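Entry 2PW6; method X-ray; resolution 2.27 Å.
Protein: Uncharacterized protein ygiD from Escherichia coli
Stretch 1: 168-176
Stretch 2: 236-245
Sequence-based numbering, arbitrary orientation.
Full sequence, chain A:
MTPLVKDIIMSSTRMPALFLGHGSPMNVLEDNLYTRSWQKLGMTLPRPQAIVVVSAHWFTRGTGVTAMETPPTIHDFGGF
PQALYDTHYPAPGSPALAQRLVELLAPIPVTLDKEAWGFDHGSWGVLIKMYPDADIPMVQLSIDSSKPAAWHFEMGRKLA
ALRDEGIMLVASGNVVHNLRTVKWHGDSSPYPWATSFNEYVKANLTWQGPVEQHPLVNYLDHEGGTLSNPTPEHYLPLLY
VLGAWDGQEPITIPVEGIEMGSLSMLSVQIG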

# COMPACT_ATOMS: atom_id res chain seq x y z
N MSE A 168 12.02 -7.50 20.98
CA MSE A 168 10.65 -7.89 20.71
C MSE A 168 10.43 -8.20 19.24
O MSE A 168 10.72 -7.40 18.36
N LEU A 169 9.89 -9.39 18.99
CA LEU A 169 9.42 -9.77 17.68
C LEU A 169 7.97 -9.26 17.48
O LEU A 169 7.06 -9.60 18.27
N VAL A 170 7.77 -8.40 16.49
CA VAL A 170 6.41 -8.01 16.07
C VAL A 170 6.13 -8.46 14.61
O VAL A 170 6.64 -7.88 13.66
N ALA A 171 5.37 -9.54 14.47
CA ALA A 171 4.92 -10.02 13.13
C ALA A 171 3.50 -9.53 12.89
O ALA A 171 2.70 -9.50 13.81
N SER A 172 3.21 -9.06 11.68
CA SER A 172 1.85 -8.65 11.38
C SER A 172 1.38 -9.17 10.03
O SER A 172 2.12 -9.14 9.04
N GLY A 173 0.14 -9.67 10.03
CA GLY A 173 -0.52 -10.18 8.83
C GLY A 173 -1.96 -10.50 9.17
O GLY A 173 -2.61 -9.69 9.83
N ASN A 174 -2.44 -11.69 8.77
CA ASN A 174 -3.88 -12.07 8.87
C ASN A 174 -3.99 -13.54 8.53
O ASN A 174 -3.67 -13.95 7.38
N VAL A 175 -4.40 -14.36 9.50
CA VAL A 175 -4.53 -15.79 9.30
C VAL A 175 -5.69 -16.19 8.33
O VAL A 175 -5.68 -17.31 7.75
N VAL A 176 -6.63 -15.26 8.10
CA VAL A 176 -7.60 -15.38 6.98
C VAL A 176 -7.55 -14.14 6.12
O VAL A 176 -7.76 -13.01 6.61
N LEU A 236 2.02 -16.59 7.00
CA LEU A 236 3.39 -16.99 7.37
C LEU A 236 4.00 -16.26 8.59
O LEU A 236 4.73 -16.90 9.35
N PRO A 237 3.67 -14.96 8.79
CA PRO A 237 4.20 -14.22 9.90
C PRO A 237 3.90 -14.80 11.26
O PRO A 237 4.72 -14.64 12.18
N LEU A 238 2.76 -15.46 11.41
CA LEU A 238 2.41 -16.15 12.64
C LEU A 238 3.41 -17.25 12.98
O LEU A 238 3.67 -17.51 14.14
N LEU A 239 3.91 -17.93 11.97
CA LEU A 239 4.85 -19.01 12.16
C LEU A 239 6.17 -18.49 12.73
O LEU A 239 6.80 -19.19 13.51
N TYR A 240 6.57 -17.28 12.35
CA TYR A 240 7.74 -16.62 12.92
C TYR A 240 7.55 -16.48 14.43
O TYR A 240 8.46 -16.80 15.20
N VAL A 241 6.36 -16.06 14.84
CA VAL A 241 6.01 -15.96 16.26
C VAL A 241 5.90 -17.34 16.90
O VAL A 241 6.54 -17.59 17.93
N LEU A 242 5.13 -18.25 16.31
CA LEU A 242 5.01 -19.60 16.90
C LEU A 242 6.33 -20.35 16.99
O LEU A 242 6.56 -21.09 17.94
N GLY A 243 7.19 -20.19 15.98
CA GLY A 243 8.54 -20.78 16.01
C GLY A 243 9.31 -20.41 17.28
O GLY A 243 10.11 -21.20 17.76
N ALA A 244 9.03 -19.23 17.82
CA ALA A 244 9.69 -18.65 18.99
C ALA A 244 9.16 -19.10 20.36
O ALA A 244 9.70 -18.70 21.41
N TRP A 245 8.10 -19.92 20.36
CA TRP A 245 7.51 -20.46 21.60
C TRP A 245 8.37 -21.59 22.16
O TRP A 245 8.75 -22.51 21.42

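A helix can lie close to a β-strand where small side chains face it, and the fit elsewhere depends on which partner is long and which short. The pairing of strand 168-173 with helix 236-243 in ygiD is a compact worked example. The two run nearly antiparallel, with 154° between their directions, their axes approach to 7.2 Å, and the contact buries 297 Å², both sides summed.

The alternation of the strand decides which of its residues take part. Leu-169 and Ala-171 direct their CA-to-CB bonds toward the helix, whereas Val-170 (chi1 p) and Ser-172 turn theirs away. Gly-173 falls in the inward phase but has no side chain; an ideal CB there would lie 3.4 Å from CG of Pro-237, a tight fit, so the bare backbone leaves room for the proline ring.

Ala-171 is the central bump. Its CA is 5.3 Å from the CA of Pro-237. Its methyl settles into a shallow hollow formed by one turn of helix: Ala-171 CB lies 3.3 Å from Pro-237 O, 3.9 Å from Pro-237 CB and 3.7 Å from Val-241 CG2. Val-241 leaves the helix sideways, and its t rotamer places CG2 against the alanine. Pro-237 O, besides touching the methyl, accepts weak backbone hydrogen bonds from Tyr-240 N and Val-241 N. The CA-to-CB bond of Pro-237 points toward the strand, and its ring, puckered C-gamma exo, brings CG to 3.8 Å from Ser-172 O, so the ring touches a backbone oxygen as well as the alanine methyl.

At the two ends of the contact the pairing of sizes changes. Leu-169, with chi1 m and chi2 t, extends its CD1 methyl to 4.1 Å from CB of Ala-244. Here the long residue belongs to the strand and the short one to the other stretch: a leucine reaches across to a methyl whose CA-to-CB bond points toward the strand. At the other end, past the strand, Val-175 and Leu-238 meet as branched side chains, both leaving their backbones sideways. With Val-175 in the m rotamer and Leu-238 in t, p, Val-175 CG1 and Leu-238 CD2 come within 3.9 Å, closing the flank beyond the proline.

Tyr-240 illustrates why the direction of CB alone can mislead. Its CA-to-CB bond points toward the strand, but with chi1 m the end of the side chain leads away, and the nearest approach is Tyr-240 CB to Ala-171 CB, 4.9 Å.

No hydrogen bond crosses between the stretches, so the contact rests on apolar packing and van der Waals touches to backbone oxygens. Ser-172 OG, Asn-174 ND2 and Tyr-240 OH are hydrogen-bonded elsewhere in the structure. The fit is one of shape: a methyl in the hollow by Pro-237 and Val-241, a leucine against Ala-244, and two branched chains meeting at the other end.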

# COMPACT_ATOMS: atom_id res chain seq x y z
CB MSE A 168 9.71 -6.77 21.13
CG MSE A 168 8.25 -7.21 21.07
SE MSE A 168 7.06 -5.77 21.48
CE MSE A 168 7.69 -4.34 20.34
CB LEU A 169 9.56 -11.28 17.52
CG LEU A 169 10.92 -11.83 18.02
CD1 LEU A 169 10.99 -13.36 18.11
CD2 LEU A 169 12.16 -11.29 17.22
CB VAL A 170 6.12 -6.49 16.29
CG1 VAL A 170 7.09 -5.66 15.54
CG2 VAL A 170 4.72 -6.11 15.82
CB ALA A 171 4.98 -11.49 13.09
CB SER A 172 1.57 -7.14 11.59
OG SER A 172 1.77 -6.34 10.43
CB ASN A 174 -4.81 -11.29 7.88
CG ASN A 174 -4.96 -9.79 8.21
OD1 ASN A 174 -4.56 -8.92 7.40
ND2 ASN A 174 -5.61 -9.47 9.35
CB VAL A 175 -4.65 -16.55 10.64
CG1 VAL A 175 -3.51 -16.13 11.57
CG2 VAL A 175 -6.03 -16.31 11.31
CB VAL A 176 -9.13 -15.60 7.42
CG1 VAL A 176 -10.01 -15.80 6.19
CG2 VAL A 176 -9.28 -16.76 8.40
CB LEU A 236 4.36 -16.88 6.16
CG LEU A 236 4.22 -17.95 5.06
CD1 LEU A 236 5.16 -17.69 3.82
CD2 LEU A 236 4.42 -19.39 5.62
CB PRO A 237 3.55 -12.83 9.74
CG PRO A 237 3.31 -12.71 8.33
CD PRO A 237 2.86 -14.07 7.93
CB LEU A 238 0.98 -16.74 12.54
CG LEU A 238 0.52 -17.65 13.69
CD1 LEU A 238 0.56 -16.92 14.99
CD2 LEU A 238 -0.88 -18.25 13.47
CB LEU A 239 5.05 -19.76 10.84
CG LEU A 239 3.75 -20.43 10.33
CD1 LEU A 239 4.05 -21.34 9.15
CD2 LEU A 239 2.97 -21.21 11.45
CB TYR A 240 8.00 -15.25 12.25
CG TYR A 240 8.60 -15.40 10.87
CD1 TYR A 240 7.83 -15.82 9.78
CD2 TYR A 240 9.97 -15.14 10.66
CE1 TYR A 240 8.40 -15.96 8.49
CE2 TYR A 240 10.55 -15.28 9.38
CZ TYR A 240 9.76 -15.69 8.30
OH TYR A 240 10.35 -15.84 7.06
CB VAL A 241 4.71 -15.16 16.45
CG1 VAL A 241 4.23 -15.26 17.88
CG2 VAL A 241 4.90 -13.70 16.02
CB LEU A 242 4.00 -20.47 16.17
CG LEU A 242 2.50 -20.29 16.37
CD1 LEU A 242 1.82 -21.51 15.75
CD2 LEU A 242 2.09 -20.09 17.85
CB ALA A 244 9.67 -17.11 18.90
CB TRP A 245 6.10 -20.97 21.32
CG TRP A 245 5.28 -21.38 22.52
CD1 TRP A 245 5.10 -20.68 23.68
CD2 TRP A 245 4.51 -22.58 22.65
NE1 TRP A 245 4.28 -21.37 24.53
CE2 TRP A 245 3.91 -22.55 23.93
CE3 TRP A 245 4.28 -23.69 21.82
CZ2 TRP A 245 3.07 -23.59 24.40
CZ3 TRP A 245 3.45 -24.73 22.29
CH2 TRP A 245 2.85 -24.66 23.57